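Local coordinates for mediator of RNA polymerase II transcription subunit 6 (Schizosaccharomyces pombe, PDB 4H61), which acts as a subunit of the Mediator complex, the coactivator that relays signals from gene-specific regulatory proteins to the RNA polymerase II transcription machinery, at residues W11-V17 and E30-P36; N43-L47 and L61-L65. One frame throughout, in Å; residues are numbered along the deposited sequence.

Contact 1 (W11-V17 and E30-P36)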
ATOM      1  N   TRP A  11       8.332  11.871  -7.205  1.00103.53           N
ATOM      2  CA  TRP A  11       7.903  12.855  -6.231  1.00106.34           C
ATOM      3  C   TRP A  11       8.840  12.752  -5.035  1.00109.85           C
ATOM      4  O   TRP A  11       9.301  11.665  -4.691  1.00111.42           O
ATOM      5  CB  TRP A  11       6.441  12.585  -5.846  1.00103.07           C
ATOM      6  CG  TRP A  11       5.857  13.449  -4.752  1.00112.04           C
ATOM      7  CD1 TRP A  11       5.203  14.645  -4.902  1.00113.73           C
ATOM      8  CD2 TRP A  11       5.846  13.163  -3.342  1.00113.02           C
ATOM      9  NE1 TRP A  11       4.798  15.125  -3.673  1.00113.23           N
ATOM     10  CE2 TRP A  11       5.176  14.234  -2.701  1.00111.56           C
ATOM     11  CE3 TRP A  11       6.345  12.114  -2.560  1.00109.39           C
ATOM     12  CZ2 TRP A  11       4.992  14.281  -1.315  1.00106.54           C
ATOM     13  CZ3 TRP A  11       6.159  12.161  -1.181  1.00106.11           C
ATOM     14  CH2 TRP A  11       5.488  13.238  -0.575  1.00108.40           C
ATOM     15  N   ARG A  12       9.154  13.890  -4.432  1.00111.76           N
ATOM     16  CA  ARG A  12      10.002  13.910  -3.252  1.00122.45           C
ATOM     17  C   ARG A  12       9.733  15.172  -2.451  1.00127.98           C
ATOM     18  O   ARG A  12       9.788  16.275  -2.994  1.00134.39           O
ATOM     19  CB  ARG A  12      11.476  13.849  -3.653  1.00130.21           C
ATOM     20  CG  ARG A  12      12.433  13.848  -2.481  1.00144.47           C
ATOM     21  CD  ARG A  12      13.877  13.859  -2.951  1.00162.99           C
ATOM     22  NE  ARG A  12      14.814  14.070  -1.846  1.00176.74           N
ATOM     23  CZ  ARG A  12      15.852  13.282  -1.584  1.00182.85           C
ATOM     24  NH1 ARG A  12      16.098  12.225  -2.347  1.00181.11           N
ATOM     25  NH2 ARG A  12      16.648  13.554  -0.559  1.00188.47           N
ATOM     26  N   MET A  13       9.446  15.013  -1.163  1.00125.56           N
ATOM     27  CA  MET A  13       9.133  16.159  -0.314  1.00128.82           C
ATOM     28  C   MET A  13      10.038  16.235   0.926  1.00127.71           C
ATOM     29  O   MET A  13       9.607  15.937   2.041  1.00121.92           O
ATOM     30  CB  MET A  13       7.648  16.129   0.075  1.00126.84           C
ATOM     31  CG  MET A  13       7.140  17.410   0.719  1.00131.44           C
ATOM     32  SD  MET A  13       5.362  17.393   1.037  1.00141.70           S
ATOM     33  CE  MET A  13       4.722  17.881  -0.567  1.00164.07           C
ATOM     34  N   PRO A  14      11.301  16.656   0.732  1.00137.09           N
ATOM     35  CA  PRO A  14      12.338  16.656   1.780  1.00138.15           C
ATOM     36  C   PRO A  14      11.927  17.400   3.052  1.00142.16           C
ATOM     37  O   PRO A  14      12.366  17.037   4.146  1.00137.80           O
ATOM     38  CB  PRO A  14      13.509  17.386   1.115  1.00133.19           C
ATOM     39  CG  PRO A  14      13.289  17.227  -0.343  1.00133.92           C
ATOM     40  CD  PRO A  14      11.798  17.229  -0.532  1.00136.22           C
ATOM     41  N   GLU A  15      11.087  18.422   2.903  1.00150.93           N
ATOM     42  CA  GLU A  15      10.665  19.255   4.028  1.00158.45           C
ATOM     43  C   GLU A  15       9.751  18.507   4.996  1.00150.66           C
ATOM     44  O   GLU A  15       9.593  18.906   6.147  1.00152.21           O
ATOM     45  CB  GLU A  15       9.992  20.545   3.531  1.00169.80           C
ATOM     46  CG  GLU A  15       8.781  20.340   2.609  1.00179.46           C
ATOM     47  CD  GLU A  15       9.154  20.158   1.135  1.00188.69           C
ATOM     48  OE1 GLU A  15      10.268  19.673   0.849  1.00191.70           O
ATOM     49  OE2 GLU A  15       8.325  20.502   0.259  1.00190.70           O
ATOM     50  N   TRP A  16       9.150  17.421   4.521  1.00144.38           N
ATOM     51  CA  TRP A  16       8.315  16.575   5.365  1.00139.64           C
ATOM     52  C   TRP A  16       9.201  15.566   6.090  1.00141.95           C
ATOM     53  O   TRP A  16       9.012  15.287   7.276  1.00139.54           O
ATOM     54  CB  TRP A  16       7.273  15.853   4.508  1.00130.48           C
ATOM     55  CG  TRP A  16       6.202  15.126   5.273  1.00130.89           C
ATOM     56  CD1 TRP A  16       4.948  15.582   5.557  1.00132.48           C
ATOM     57  CD2 TRP A  16       6.278  13.801   5.822  1.00133.26           C
ATOM     58  NE1 TRP A  16       4.241  14.629   6.256  1.00133.49           N
ATOM     59  CE2 TRP A  16       5.035  13.527   6.429  1.00134.58           C
ATOM     60  CE3 TRP A  16       7.276  12.824   5.862  1.00135.05           C
ATOM     61  CZ2 TRP A  16       4.766  12.318   7.071  1.00137.59           C
ATOM     62  CZ3 TRP A  16       7.008  11.623   6.502  1.00137.35           C
ATOM     63  CH2 TRP A  16       5.762  11.381   7.096  1.00137.69           C
ATOM     64  N   VAL A  17      10.176  15.029   5.362  1.00143.88           N
ATOM     65  CA  VAL A  17      11.092  14.034   5.902  1.00148.96           C
ATOM     66  C   VAL A  17      11.865  14.580   7.098  1.00158.74           C
ATOM     67  O   VAL A  17      11.977  13.914   8.129  1.00159.44           O
ATOM     68  CB  VAL A  17      12.083  13.545   4.828  1.00150.08           C
ATOM     69  CG1 VAL A  17      13.067  12.550   5.424  1.00151.90           C
ATOM     70  CG2 VAL A  17      11.330  12.922   3.661  1.00145.75           C
ATOM     71  N   GLU A  30       2.441   7.373   5.509  1.00110.72           N
ATOM     72  CA  GLU A  30       1.922   8.721   5.688  1.00113.22           C
ATOM     73  C   GLU A  30       2.586   9.639   4.674  1.00115.74           C
ATOM     74  O   GLU A  30       1.943  10.521   4.099  1.00120.53           O
ATOM     75  CB  GLU A  30       2.185   9.219   7.105  1.00121.80           C
ATOM     76  CG  GLU A  30       1.508  10.543   7.421  1.00131.69           C
ATOM     77  CD  GLU A  30       1.416  10.797   8.909  1.00148.15           C
ATOM     78  OE1 GLU A  30       1.320   9.807   9.672  1.00156.98           O
ATOM     79  OE2 GLU A  30       1.446  11.981   9.318  1.00152.64           O
ATOM     80  N   TYR A  31       3.882   9.417   4.469  1.00113.50           N
ATOM     81  CA  TYR A  31       4.654  10.114   3.451  1.00115.63           C
ATOM     82  C   TYR A  31       3.981   9.926   2.102  1.00114.52           C
ATOM     83  O   TYR A  31       3.716  10.891   1.373  1.00116.62           O
ATOM     84  CB  TYR A  31       6.064   9.525   3.404  1.00115.98           C
ATOM     85  CG  TYR A  31       7.043  10.226   2.486  1.00115.78           C
ATOM     86  CD1 TYR A  31       7.168  11.610   2.486  1.00112.75           C
ATOM     87  CD2 TYR A  31       7.874   9.491   1.647  1.00119.54           C
ATOM     88  CE1 TYR A  31       8.085  12.246   1.657  1.00118.20           C
ATOM     89  CE2 TYR A  31       8.795  10.115   0.818  1.00121.66           C
ATOM     90  CZ  TYR A  31       8.897  11.492   0.825  1.00121.54           C
ATOM     91  OH  TYR A  31       9.813  12.106  -0.006  1.00121.92           O
ATOM     92  N   PHE A  32       3.702   8.667   1.791  1.00106.74           N
ATOM     93  CA  PHE A  32       3.072   8.295   0.538  1.00103.65           C
ATOM     94  C   PHE A  32       1.756   9.042   0.361  1.00103.79           C
ATOM     95  O   PHE A  32       1.391   9.399  -0.754  1.00104.60           O
ATOM     96  CB  PHE A  32       2.847   6.777   0.504  1.00104.87           C
ATOM     97  CG  PHE A  32       2.302   6.273  -0.798  1.00100.27           C
ATOM     98  CD1 PHE A  32       3.151   6.008  -1.862  1.00 92.29           C
ATOM     99  CD2 PHE A  32       0.934   6.058  -0.955  1.00 98.84           C
ATOM    100  CE1 PHE A  32       2.648   5.546  -3.064  1.00 98.54           C
ATOM    101  CE2 PHE A  32       0.413   5.596  -2.155  1.00 95.63           C
ATOM    102  CZ  PHE A  32       1.266   5.343  -3.216  1.00 98.28           C
ATOM    103  N   SER A  33       1.064   9.302   1.470  1.00108.96           N
ATOM    104  CA  SER A  33      -0.235   9.988   1.441  1.00111.45           C
ATOM    105  C   SER A  33      -0.197  11.428   0.938  1.00110.97           C
ATOM    106  O   SER A  33      -1.208  11.946   0.467  1.00116.85           O
ATOM    107  CB  SER A  33      -0.881   9.957   2.819  1.00112.50           C
ATOM    108  OG  SER A  33      -1.154   8.620   3.187  1.00131.18           O
ATOM    109  N   GLN A  34       0.951  12.082   1.049  1.00106.25           N
ATOM    110  CA  GLN A  34       1.062  13.463   0.609  1.00107.51           C
ATOM    111  C   GLN A  34       1.437  13.531  -0.877  1.00109.11           C
ATOM    112  O   GLN A  34       1.599  14.615  -1.445  1.00109.65           O
ATOM    113  CB  GLN A  34       2.083  14.210   1.471  1.00108.46           C
ATOM    114  CG  GLN A  34       1.750  14.215   2.966  1.00117.51           C
ATOM    115  CD  GLN A  34       0.517  15.054   3.314  1.00125.14           C
ATOM    116  OE1 GLN A  34       0.387  16.209   2.900  1.00123.84           O
ATOM    117  NE2 GLN A  34      -0.392  14.470   4.083  1.00131.20           N
ATOM    118  N   SER A  35       1.554  12.364  -1.504  1.00103.26           N
ATOM    119  CA  SER A  35       2.027  12.280  -2.882  1.00103.05           C
ATOM    120  C   SER A  35       0.854  12.095  -3.841  1.00102.12           C
ATOM    121  O   SER A  35      -0.222  11.646  -3.431  1.00102.80           O
ATOM    122  CB  SER A  35       2.998  11.110  -3.029  1.00108.53           C
ATOM    123  OG  SER A  35       2.291   9.894  -3.225  1.00115.88           O
ATOM    124  N   PRO A  36       1.050  12.444  -5.124  1.00 98.53           N
ATOM    125  CA  PRO A  36      -0.003  12.284  -6.138  1.00 93.67           C
ATOM    126  C   PRO A  36      -0.292  10.834  -6.522  1.00101.15           C
ATOM    127  O   PRO A  36      -1.113  10.588  -7.410  1.00105.50           O
ATOM    128  CB  PRO A  36       0.546  13.044  -7.349  1.00 91.41           C
ATOM    129  CG  PRO A  36       2.024  13.141  -7.128  1.00 97.68           C
ATOM    130  CD  PRO A  36       2.211  13.194  -5.635  1.00101.03           C
TER
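The segment W11-V17 comes in as extended chain and turns into a helix at M13, its N-cap residue, while E30-P36 is the end of a helix running on into loop; their CA atoms come nearest at W11 and S35, 6.8 Å apart, and at W16 and Y31, 7.7 Å apart. What joins them is an aromatic cluster of W11, W16 and Y31, which ties the N-terminal segment to the end of helix 28-33. Y31 inserts its ring between the two tryptophans, with W11 CZ3 over one face at 3.4 Å from Y31 CE1 and W16 CE3 at 3.6 Å from Y31 CD1, both ring pairs oblique. The W11 indole is in turn roofed by loop residues: S35 CB and P36 CD make CH-pi contacts over its six- and five-membered rings. V17 and the strand residue I110 also touch Y31. The buried tyrosine hydroxyl stays satisfied, since it bonds to the backbone O of E108 and accepts a nearly linear hydrogen bond from the backbone, M13 N to Y31 OH, 3.2 Å.

Contact 2 (N43-L47 and L61-L65)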
ATOM      1  N   ASN A  43      -9.443   2.675   1.395  1.00106.27           N
ATOM      2  CA  ASN A  43      -9.755   2.279   2.757  1.00110.59           C
ATOM      3  C   ASN A  43      -8.773   2.925   3.738  1.00109.23           C
ATOM      4  O   ASN A  43      -9.140   3.253   4.872  1.00109.76           O
ATOM      5  CB  ASN A  43      -9.722   0.756   2.906  1.00111.07           C
ATOM      6  CG  ASN A  43     -10.752   0.047   2.027  1.00114.60           C
ATOM      7  OD1 ASN A  43     -10.639  -1.152   1.772  1.00118.01           O
ATOM      8  ND2 ASN A  43     -11.757   0.783   1.567  1.00112.89           N
ATOM      9  N   ASN A  44      -7.531   3.104   3.286  1.00100.86           N
ATOM     10  CA  ASN A  44      -6.502   3.794   4.060  1.00100.45           C
ATOM     11  C   ASN A  44      -6.986   5.152   4.574  1.00105.54           C
ATOM     12  O   ASN A  44      -6.887   5.463   5.769  1.00110.12           O
ATOM     13  CB  ASN A  44      -5.239   3.987   3.211  1.00 94.23           C
ATOM     14  CG  ASN A  44      -4.548   2.664   2.869  1.00102.33           C
ATOM     15  OD1 ASN A  44      -4.995   1.924   1.986  1.00103.90           O
ATOM     16  ND2 ASN A  44      -3.444   2.375   3.556  1.00 96.38           N
ATOM     17  N   GLU A  45      -7.524   5.948   3.660  1.00100.91           N
ATOM     18  CA  GLU A  45      -7.977   7.289   3.988  1.00107.33           C
ATOM     19  C   GLU A  45      -9.174   7.255   4.936  1.00110.81           C
ATOM     20  O   GLU A  45      -9.282   8.070   5.862  1.00112.35           O
ATOM     21  CB  GLU A  45      -8.327   8.055   2.704  1.00101.26           C
ATOM     22  CG  GLU A  45      -8.874   9.448   2.929  1.00100.11           C
ATOM     23  CD  GLU A  45      -7.842  10.421   3.471  1.00112.36           C
ATOM     24  OE1 GLU A  45      -6.658  10.032   3.623  1.00107.42           O
ATOM     25  OE2 GLU A  45      -8.224  11.585   3.744  1.00124.13           O
ATOM     26  N   MET A  46     -10.069   6.302   4.700  1.00106.17           N
ATOM     27  CA  MET A  46     -11.277   6.200   5.498  1.00103.42           C
ATOM     28  C   MET A  46     -10.872   5.950   6.938  1.00108.51           C
ATOM     29  O   MET A  46     -11.391   6.579   7.864  1.00109.27           O
ATOM     30  CB  MET A  46     -12.172   5.078   4.977  1.00 99.66           C
ATOM     31  CG  MET A  46     -13.472   4.903   5.760  1.00109.44           C
ATOM     32  SD  MET A  46     -13.324   3.829   7.219  1.00131.81           S
ATOM     33  CE  MET A  46     -14.997   3.941   7.858  1.00144.35           C
ATOM     34  N   LEU A  47      -9.918   5.040   7.109  1.00107.88           N
ATOM     35  CA  LEU A  47      -9.371   4.725   8.420  1.00105.04           C
ATOM     36  C   LEU A  47      -8.671   5.921   9.057  1.00112.43           C
ATOM     37  O   LEU A  47      -8.817   6.141  10.257  1.00121.55           O
ATOM     38  CB  LEU A  47      -8.418   3.538   8.327  1.00100.14           C
ATOM     39  CG  LEU A  47      -9.096   2.168   8.215  1.00110.03           C
ATOM     40  CD1 LEU A  47      -8.104   1.057   7.877  1.00110.39           C
ATOM     41  CD2 LEU A  47      -9.819   1.845   9.506  1.00110.63           C
ATOM     42  N   LEU A  61      -2.629  -1.642  11.111  1.00133.25           N
ATOM     43  CA  LEU A  61      -3.334  -1.264   9.895  1.00125.86           C
ATOM     44  C   LEU A  61      -3.796  -2.474   9.096  1.00129.10           C
ATOM     45  O   LEU A  61      -4.961  -2.558   8.705  1.00126.46           O
ATOM     46  CB  LEU A  61      -2.432  -0.400   9.017  1.00121.12           C
ATOM     47  CG  LEU A  61      -2.991  -0.027   7.646  1.00114.79           C
ATOM     48  CD1 LEU A  61      -4.204   0.884   7.794  1.00112.57           C
ATOM     49  CD2 LEU A  61      -1.922   0.626   6.800  1.00111.66           C
ATOM     50  N   ASN A  62      -2.873  -3.402   8.853  1.00131.96           N
ATOM     51  CA  ASN A  62      -3.155  -4.589   8.050  1.00129.63           C
ATOM     52  C   ASN A  62      -4.340  -5.402   8.557  1.00129.04           C
ATOM     53  O   ASN A  62      -5.070  -6.011   7.771  1.00130.40           O
ATOM     54  CB  ASN A  62      -1.920  -5.483   7.968  1.00130.35           C
ATOM     55  CG  ASN A  62      -0.772  -4.819   7.247  1.00133.99           C
ATOM     56  OD1 ASN A  62       0.321  -4.680   7.795  1.00139.39           O
ATOM     57  ND2 ASN A  62      -1.012  -4.401   6.009  1.00131.98           N
ATOM     58  N   SER A  63      -4.533  -5.422   9.870  1.00125.15           N
ATOM     59  CA  SER A  63      -5.663  -6.155  10.413  1.00129.93           C
ATOM     60  C   SER A  63      -6.940  -5.360  10.174  1.00128.08           C
ATOM     61  O   SER A  63      -7.999  -5.932   9.923  1.00133.17           O
ATOM     62  CB  SER A  63      -5.467  -6.484  11.898  1.00132.34           C
ATOM     63  OG  SER A  63      -5.513  -5.318  12.693  1.00139.16           O
ATOM     64  N   GLN A  64      -6.834  -4.039  10.226  1.00123.28           N
ATOM     65  CA  GLN A  64      -7.978  -3.189   9.924  1.00124.14           C
ATOM     66  C   GLN A  64      -8.407  -3.309   8.457  1.00120.10           C
ATOM     67  O   GLN A  64      -9.602  -3.306   8.147  1.00120.49           O
ATOM     68  CB  GLN A  64      -7.681  -1.734  10.281  1.00128.04           C
ATOM     69  CG  GLN A  64      -7.753  -1.433  11.772  1.00136.02           C
ATOM     70  CD  GLN A  64      -9.167  -1.537  12.326  1.00144.41           C
ATOM     71  OE1 GLN A  64     -10.132  -1.710  11.577  1.00146.97           O
ATOM     72  NE2 GLN A  64      -9.294  -1.429  13.643  1.00148.76           N
ATOM     73  N   LEU A  65      -7.431  -3.429   7.563  1.00111.98           N
ATOM     74  CA  LEU A  65      -7.721  -3.543   6.138  1.00114.08           C
ATOM     75  C   LEU A  65      -8.428  -4.850   5.759  1.00123.17           C
ATOM     76  O   LEU A  65      -9.194  -4.884   4.796  1.00126.17           O
ATOM     77  CB  LEU A  65      -6.447  -3.360   5.307  1.00110.18           C
ATOM     78  CG  LEU A  65      -5.852  -1.950   5.377  1.00115.40           C
ATOM     79  CD1 LEU A  65      -4.511  -1.844   4.642  1.00109.56           C
ATOM     80  CD2 LEU A  65      -6.848  -0.932   4.843  1.00116.63           C
TER
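L47 reaches across the gap between two helices and sets its CD1 methyl among three residues of the other: 3.7 Å from Q64 CB, 3.8 Å from L65 CD2 and 3.9 Å from L61 CD1. This is small-scale helix-helix packing, in which one leucine enters the space between side chains spaced three and four positions apart. The short axes of 43-47 and 61-65 come no nearer than 10.8 Å and cross steeply, at 110°, so the overlap is local and buries just 253 Å². Nearer the start of 43-47, L65 CD2 also lies 3.9 Å from N43 CB, and N44 ND2 approaches L61 CD2 at 4.0 Å. N43 bonds to Q72 and to the backbone of T69, N44 to the backbone of F73; Q64 OE1 is hydrogen-bonded to R67, just beyond its own helix. The helices therefore meet mainly through methyl and methylene groups, with the N44 amide against a leucine methyl: the contact rests on van der Waals packing, while the asparagine amides find polar partners outside it.

How the contacts relate
From the N terminus, 11-17 is joined by contact 1 to 30-36, closing a loop of 12 intervening residues; the chain then passes into helix 43-53, and contact 2 closes a second loop, of 13 residues, when 61-65 returns to 43-47. The two loops neither nest nor cross but follow in series, their centres about 19 Å apart and their nearest atoms about 6 Å apart without touching. Contact 1 adjoins edge strand 109-112 of the four-stranded antiparallel sheet, through W11, Y31 and F32; contact 2 adjoins the other edge strand, 70-79. F32 meets I110, Y103 and F73, so helix 28-33 reaches strands from one edge to the other, and both closures place N-terminal helices against the same sheet.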